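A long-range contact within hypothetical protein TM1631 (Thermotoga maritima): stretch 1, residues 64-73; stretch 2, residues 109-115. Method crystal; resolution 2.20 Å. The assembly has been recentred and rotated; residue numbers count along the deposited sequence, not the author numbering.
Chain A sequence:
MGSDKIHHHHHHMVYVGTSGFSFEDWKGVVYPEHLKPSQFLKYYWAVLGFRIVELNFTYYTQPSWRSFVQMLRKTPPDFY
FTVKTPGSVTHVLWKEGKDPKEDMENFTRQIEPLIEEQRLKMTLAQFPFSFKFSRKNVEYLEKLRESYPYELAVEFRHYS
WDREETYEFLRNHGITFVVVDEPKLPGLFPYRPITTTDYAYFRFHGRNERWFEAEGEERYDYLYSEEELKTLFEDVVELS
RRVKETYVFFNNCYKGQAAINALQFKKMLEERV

Stretch 1 (64-73) SWRSFVQMLR
Stretch 2 (109-115) RQIEPLI

Two helices running nearly parallel, far apart in sequence, meet here through an apolar contact in which a tryptophan of one enters a hole in the other and a leucine of the second answers it, an example of how widely spaced helices can be joined by a large side chain fitting among several residues. The helix from W65 to about L72 and the helical segment R109 to I115, part of a longer helix, point the same way, with 14° between their directions and axes no closer than 11.9 Å. Such a spacing leaves room for large side chains. In the register, W65 CA lies 8.9 Å from Q110 CA, and one turn on, V69 CA lies 8.6 Å from L114 CA.

The first helix is capped by S64 (phi/psi -66/163, chi1 p), whose OG accepts from S67 N at 3.1 Å; helical hydrogen bonds follow, such as V69 N to W65 O at 3.0 Å. The second is kinked: the N atoms of P113, which has no hydrogen to give, and L114 lack bonds to the preceding turn, and I111 adopts -92/4.

W65, chi1 t and chi2 -108°, sits as a knob among Q110, I111, P113 and L114. W65 CZ2 comes within 3.0 Å of Q110 O, a tight approach by a carbon and no hydrogen bond. W65 CH2 lies 3.9 Å from I111 CG2 and 3.4 Å from L114 CD1, while P113 CG meets the ring edge, 4.3 Å from W65 CZ2.

L114 (m, t) is the main partner on the second helix, touching four residues. L114 CD1 reaches the edge of the F68 ring (chi1 t, chi2 73°), 4.4 Å from F68 CE2, and lies equally far from V69 CG2 (V69 chi1 t). L114 CD2 packs 3.4 Å from L72 CD2, with L72 at chi1 -147°, between wells, and chi2 p. No hydrogen bond crosses the 265 Å² buried here; the contact rests on packing, chiefly of apolar side chains, with the backbone O of Q110 also against W65.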

# COMPACT_ATOMS: atom_id res chain seq x y z
N SER A 64 0.18 -3.51 17.18
CA SER A 64 1.58 -3.93 17.31
C SER A 64 1.77 -5.22 16.52
O SER A 64 0.80 -5.88 16.16
CB SER A 64 1.98 -4.12 18.77
OG SER A 64 1.34 -5.25 19.33
N TRP A 65 3.02 -5.57 16.24
CA TRP A 65 3.32 -6.80 15.50
C TRP A 65 2.87 -8.01 16.31
O TRP A 65 2.20 -8.90 15.78
CB TRP A 65 4.81 -6.88 15.15
CG TRP A 65 5.23 -8.22 14.63
CD1 TRP A 65 5.98 -9.15 15.29
CD2 TRP A 65 4.92 -8.79 13.35
NE1 TRP A 65 6.16 -10.26 14.50
CE2 TRP A 65 5.52 -10.06 13.30
CE3 TRP A 65 4.20 -8.34 12.24
CZ2 TRP A 65 5.42 -10.90 12.19
CZ3 TRP A 65 4.10 -9.17 11.12
CH2 TRP A 65 4.71 -10.43 11.11
N ARG A 66 3.22 -8.03 17.59
CA ARG A 66 2.84 -9.12 18.50
C ARG A 66 1.32 -9.30 18.55
O ARG A 66 0.82 -10.40 18.32
CB ARG A 66 3.36 -8.84 19.91
N SER A 67 0.61 -8.21 18.83
CA SER A 67 -0.85 -8.24 18.93
C SER A 67 -1.53 -8.59 17.62
O SER A 67 -2.65 -9.09 17.62
CB SER A 67 -1.39 -6.90 19.43
OG SER A 67 -1.02 -6.68 20.79
N PHE A 68 -0.86 -8.33 16.50
CA PHE A 68 -1.38 -8.74 15.19
C PHE A 68 -1.24 -10.25 14.98
O PHE A 68 -2.19 -10.91 14.55
CB PHE A 68 -0.67 -7.99 14.07
CG PHE A 68 -1.25 -8.27 12.71
CD1 PHE A 68 -2.47 -7.73 12.34
CD2 PHE A 68 -0.58 -9.09 11.81
CE1 PHE A 68 -3.02 -7.99 11.09
CE2 PHE A 68 -1.12 -9.36 10.55
CZ PHE A 68 -2.34 -8.81 10.19
N VAL A 69 -0.06 -10.78 15.28
CA VAL A 69 0.24 -12.21 15.08
C VAL A 69 -0.62 -13.12 15.99
O VAL A 69 -1.00 -14.23 15.58
CB VAL A 69 1.75 -12.48 15.26
CG1 VAL A 69 2.07 -13.96 15.22
CG2 VAL A 69 2.55 -11.77 14.18
N GLN A 70 -0.93 -12.67 17.20
CA GLN A 70 -1.84 -13.40 18.09
C GLN A 70 -3.29 -13.31 17.59
O GLN A 70 -4.03 -14.29 17.62
CB GLN A 70 -1.75 -12.84 19.51
CG GLN A 70 -0.39 -13.03 20.17
CD GLN A 70 -0.24 -12.25 21.47
OE1 GLN A 70 -1.20 -11.63 21.95
NE2 GLN A 70 0.95 -12.28 22.05
N MET A 71 -3.67 -12.13 17.13
CA MET A 71 -5.02 -11.86 16.61
C MET A 71 -5.25 -12.54 15.25
O MET A 71 -6.39 -12.69 14.81
CB MET A 71 -5.20 -10.34 16.49
CG MET A 71 -6.63 -9.83 16.38
SD MET A 71 -6.74 -8.05 16.78
CE MET A 71 -5.42 -7.35 15.78
N LEU A 72 -4.16 -12.94 14.60
CA LEU A 72 -4.19 -13.60 13.29
C LEU A 72 -4.67 -15.05 13.40
O LEU A 72 -5.32 -15.57 12.49
CB LEU A 72 -2.79 -13.57 12.67
CG LEU A 72 -2.67 -13.46 11.15
CD1 LEU A 72 -3.34 -12.19 10.63
CD2 LEU A 72 -1.20 -13.49 10.79
N ARG A 73 -4.34 -15.69 14.52
CA ARG A 73 -4.80 -17.04 14.85
C ARG A 73 -6.34 -17.14 14.97
O ARG A 73 -6.90 -18.24 14.95
CB ARG A 73 -4.15 -17.49 16.17
CG ARG A 73 -4.48 -18.90 16.61
N ARG A 109 12.93 -12.22 8.58
CA ARG A 109 12.74 -13.08 9.74
C ARG A 109 11.43 -12.75 10.46
O ARG A 109 10.63 -13.65 10.73
CB ARG A 109 13.92 -12.95 10.70
N GLN A 110 11.19 -11.47 10.74
CA GLN A 110 9.95 -11.06 11.41
C GLN A 110 8.75 -11.64 10.66
O GLN A 110 7.93 -12.33 11.25
CB GLN A 110 9.75 -9.54 11.48
CG GLN A 110 10.99 -8.69 11.69
CD GLN A 110 11.73 -9.03 12.95
OE1 GLN A 110 11.14 -9.06 14.03
NE2 GLN A 110 13.02 -9.27 12.82
N ILE A 111 8.68 -11.37 9.36
CA ILE A 111 7.50 -11.72 8.55
C ILE A 111 7.59 -13.09 7.86
O ILE A 111 6.69 -13.44 7.09
CB ILE A 111 7.22 -10.64 7.47
CG1 ILE A 111 8.33 -10.61 6.42
CG2 ILE A 111 7.03 -9.28 8.13
CD1 ILE A 111 7.95 -9.89 5.16
N GLU A 112 8.66 -13.84 8.12
CA GLU A 112 8.82 -15.22 7.60
C GLU A 112 7.63 -16.13 7.95
O GLU A 112 7.16 -16.87 7.09
CB GLU A 112 10.13 -15.85 8.09
CG GLU A 112 10.42 -17.26 7.54
CD GLU A 112 10.52 -17.32 6.02
OE1 GLU A 112 10.90 -16.31 5.39
OE2 GLU A 112 10.23 -18.40 5.45
N PRO A 113 7.15 -16.08 9.22
CA PRO A 113 5.91 -16.75 9.60
C PRO A 113 4.80 -16.68 8.56
O PRO A 113 4.31 -17.70 8.08
CB PRO A 113 5.46 -15.95 10.86
CG PRO A 113 6.52 -14.92 11.11
CD PRO A 113 7.74 -15.40 10.39
N LEU A 114 4.45 -15.45 8.19
CA LEU A 114 3.19 -15.20 7.53
C LEU A 114 3.25 -15.43 6.03
O LEU A 114 2.23 -15.64 5.39
CB LEU A 114 2.71 -13.79 7.88
CG LEU A 114 2.68 -13.61 9.41
CD1 LEU A 114 2.17 -12.25 9.84
CD2 LEU A 114 1.85 -14.71 10.08
N ILE A 115 4.46 -15.42 5.48
CA ILE A 115 4.67 -15.86 4.11
C ILE A 115 4.46 -17.38 4.06
O ILE A 115 3.77 -17.87 3.17
CB ILE A 115 6.07 -15.47 3.58
CG1 ILE A 115 6.22 -13.95 3.57
CG2 ILE A 115 6.30 -16.02 2.17
CD1 ILE A 115 7.60 -13.45 3.19